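Local atomic coordinates of 4-oxalocrotonate decarboxylase NahK (Pseudomonas putida, PDB entry 5D2G), a protein that catalyses the decarboxylation of (3E)-2-oxohex-3-enedioate to 2-oxopent-4-enoate, and binds metal ions, in the breakdown of aromatic hydrocarbons. Residues E128-V133 with F250-G255. The protein carries 1 engineered substitution. Numbering follows the deposited sequence.
With MG (magnesium ion), chain B.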
ATOM      1  N   GLU A 128      -4.694   6.452   5.172  1.00  9.24           N
ATOM      2  CA  GLU A 128      -3.418   7.123   5.273  1.00 12.90           C
ATOM      3  C   GLU A 128      -3.261   7.924   3.983  1.00 11.47           C
ATOM      4  O   GLU A 128      -3.651   7.452   2.904  1.00 10.62           O
ATOM      5  CB  GLU A 128      -2.286   6.097   5.450  1.00 14.96           C
ATOM      6  CG  GLU A 128      -2.258   5.009   4.407  1.00 17.64           C
ATOM      7  CD  GLU A 128      -1.202   3.922   4.674  1.00 18.85           C
ATOM      8  OE1 GLU A 128      -0.422   4.019   5.656  1.00 22.45           O
ATOM      9  OE2 GLU A 128      -1.165   2.963   3.880  1.00 15.35           O
ATOM     10  N   ALA A 129      -2.741   9.145   4.096  1.00 12.10           N
ATOM     11  CA  ALA A 129      -2.536  10.000   2.927  1.00 12.59           C
ATOM     12  C   ALA A 129      -1.234   9.622   2.236  1.00 13.46           C
ATOM     13  O   ALA A 129      -0.204   9.445   2.893  1.00 10.29           O
ATOM     14  CB  ALA A 129      -2.491  11.428   3.332  1.00 12.64           C
ATOM     15  N   GLU A 130      -1.277   9.505   0.912  1.00  9.89           N
ATOM     16  CA  GLU A 130      -0.097   9.124   0.153  1.00  9.58           C
ATOM     17  C   GLU A 130       0.015   9.910  -1.138  1.00 12.14           C
ATOM     18  O   GLU A 130      -0.925  10.603  -1.564  1.00 11.38           O
ATOM     19  CB  GLU A 130      -0.109   7.623  -0.173  1.00  8.69           C
ATOM     20  CG  GLU A 130      -0.513   6.725   1.008  1.00 11.25           C
ATOM     21  CD  GLU A 130      -0.127   5.274   0.829  1.00 10.86           C
ATOM     22  OE1 GLU A 130      -0.649   4.449   1.609  1.00  8.18           O
ATOM     23  OE2 GLU A 130       0.703   4.956  -0.058  1.00 12.32           O
ATOM     24  N   ILE A 131       1.173   9.789  -1.764  1.00 12.51           N
ATOM     25  CA  ILE A 131       1.342  10.281  -3.115  1.00 10.24           C
ATOM     26  C   ILE A 131       1.644   9.056  -3.985  1.00 12.09           C
ATOM     27  O   ILE A 131       2.475   8.211  -3.632  1.00 11.05           O
ATOM     28  CB  ILE A 131       2.426  11.406  -3.183  1.00 19.58           C
ATOM     29  CG1 ILE A 131       2.386  12.116  -4.534  1.00 16.24           C
ATOM     30  CG2 ILE A 131       3.813  10.872  -2.877  1.00 16.99           C
ATOM     31  CD1 ILE A 131       1.173  13.012  -4.682  1.00 24.53           C
ATOM     32  N   SER A 132       0.901   8.908  -5.073  1.00  9.56           N
ATOM     33  CA  SER A 132       1.146   7.815  -5.993  1.00  9.10           C
ATOM     34  C   SER A 132       1.815   8.399  -7.209  1.00  9.70           C
ATOM     35  O   SER A 132       1.713   9.607  -7.476  1.00 10.48           O
ATOM     36  CB  SER A 132      -0.158   7.139  -6.411  1.00 13.11           C
ATOM     37  OG  SER A 132      -0.867   6.649  -5.280  1.00 11.46           O
ATOM     38  N   VAL A 133       2.499   7.542  -7.949  1.00  9.44           N
ATOM     39  CA  VAL A 133       3.072   7.944  -9.218  1.00 10.07           C
ATOM     40  C   VAL A 133       2.630   6.930 -10.254  1.00  9.92           C
ATOM     41  O   VAL A 133       2.243   5.808  -9.912  1.00  9.26           O
ATOM     42  CB  VAL A 133       4.614   7.955  -9.172  1.00 10.15           C
ATOM     43  CG1 VAL A 133       5.100   8.764  -7.984  1.00 14.08           C
ATOM     44  CG2 VAL A 133       5.154   6.529  -9.086  1.00  9.96           C
ATOM     45  N   PHE A 250       1.193   1.989 -11.688  1.00 12.93           N
ATOM     46  CA  PHE A 250       0.704   2.888 -10.647  1.00 11.84           C
ATOM     47  C   PHE A 250       1.218   2.398  -9.294  1.00 10.44           C
ATOM     48  O   PHE A 250       0.992   1.247  -8.920  1.00 10.45           O
ATOM     49  CB  PHE A 250      -0.831   2.879 -10.678  1.00 11.49           C
ATOM     50  CG  PHE A 250      -1.477   3.628  -9.550  1.00 14.17           C
ATOM     51  CD1 PHE A 250      -1.736   4.987  -9.664  1.00 13.89           C
ATOM     52  CD2 PHE A 250      -1.871   2.967  -8.395  1.00 13.49           C
ATOM     53  CE1 PHE A 250      -2.353   5.680  -8.643  1.00 10.12           C
ATOM     54  CE2 PHE A 250      -2.485   3.654  -7.355  1.00 15.73           C
ATOM     55  CZ  PHE A 250      -2.728   5.017  -7.479  1.00 12.65           C
ATOM     56  N   ILE A 251       1.924   3.260  -8.566  1.00  8.67           N
ATOM     57  CA  ILE A 251       2.516   2.863  -7.297  1.00 11.53           C
ATOM     58  C   ILE A 251       2.146   3.842  -6.211  1.00 10.96           C
ATOM     59  O   ILE A 251       2.408   5.035  -6.338  1.00  9.28           O
ATOM     60  CB  ILE A 251       4.052   2.845  -7.385  1.00 10.39           C
ATOM     61  CG1 ILE A 251       4.506   1.930  -8.528  1.00 12.82           C
ATOM     62  CG2 ILE A 251       4.674   2.415  -6.035  1.00 11.38           C
ATOM     63  CD1 ILE A 251       5.949   2.035  -8.843  1.00 19.05           C
ATOM     64  N   MET A 252       1.570   3.337  -5.129  1.00  7.91           N
ATOM     65  CA  MET A 252       1.318   4.171  -3.964  1.00  7.82           C
ATOM     66  C   MET A 252       2.555   4.136  -3.096  1.00  8.57           C
ATOM     67  O   MET A 252       2.936   3.085  -2.572  1.00  7.45           O
ATOM     68  CB  MET A 252       0.111   3.647  -3.204  1.00  7.87           C
ATOM     69  CG  MET A 252      -1.108   3.525  -4.098  1.00  8.23           C
ATOM     70  SD  MET A 252      -2.586   3.144  -3.160  1.00 13.46           S
ATOM     71  CE  MET A 252      -2.407   4.343  -1.855  1.00 11.43           C
ATOM     72  N   THR A 253       3.194   5.292  -2.942  1.00  7.66           N
ATOM     73  CA  THR A 253       4.546   5.311  -2.407  1.00  7.58           C
ATOM     74  C   THR A 253       4.668   5.174  -0.896  1.00 12.53           C
ATOM     75  O   THR A 253       5.778   4.987  -0.391  1.00 11.40           O
ATOM     76  CB  THR A 253       5.312   6.554  -2.877  1.00  7.83           C
ATOM     77  OG1 THR A 253       4.645   7.730  -2.396  1.00 11.57           O
ATOM     78  CG2 THR A 253       5.376   6.568  -4.402  1.00  9.90           C
ATOM     79  N   GLY A 254       3.558   5.252  -0.167  1.00 10.09           N
ATOM     80  CA  GLY A 254       3.642   5.050   1.267  1.00  8.77           C
ATOM     81  C   GLY A 254       2.983   6.121   2.110  1.00  8.07           C
ATOM     82  O   GLY A 254       2.593   7.181   1.598  1.00  8.24           O
ATOM     83  N   GLY A 255       2.869   5.839   3.407  1.00 12.80           N
ATOM     84  CA  GLY A 255       2.119   6.681   4.323  1.00  9.34           C
ATOM     85  C   GLY A 255       2.832   7.968   4.675  1.00 12.75           C
ATOM     86  O   GLY A 255       3.866   7.952   5.350  1.00 12.22           O
TER
HETATM   87 MG    MG B 301      -0.317   2.644   2.144  1.00  9.15          MG
HETATM   88  O   HOH W   1       0.813   2.330   0.488  1.00  6.22           O
HETATM   89  O   HOH W   2       3.356   8.731  -0.308  1.00  9.04           O
HETATM   90  O   HOH W   3       0.492   1.087   2.918  1.00 17.86           O
HETATM   91  O   HOH W   4       1.412   3.175   3.277  1.00 14.31           O
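Glu130 reaches from strand 128-133 to Gly254 of segment 250-255. Its CB and CG lie against the carbonyl O of Gly254, CG at 3.2 Å. At the carboxylate the work is divided: OE1 binds the magnesium ion at 1.9 Å, while OE2 accepts the N-H of Gly254 (2.9 Å), met from above the carboxylate plane, and a hydrogen bond donated by a water that is itself bound to the magnesium. Glutamate suits this place because its extended chain reaches the metal and its second oxygen is steadied by Gly254. The CE of Met252, brought back by the bend at chi3 (47°), covers the carboxylate at 3.6 Å from CD. Next to it, Thr253 grips Ile131 O with both its N (3.1 Å) and OG1. Farther along, the ring of Phe250 lies beside Ser132, CZ 3.5 Å from CB, and the small serine, whose OG is hydrogen-bonded to Thr159 OG1, fits beside the ring. An alanine in place of Phe250 would probably open a gap beside Ser132 and deprive Phe187 of its ring partner. Gly255 suits its place too, since a CB would clash with Glu128 OE1. With Glu128 OE2 and Glu161 completing the carboxylate ligands, this is the three-acid metal site of the FAH fold.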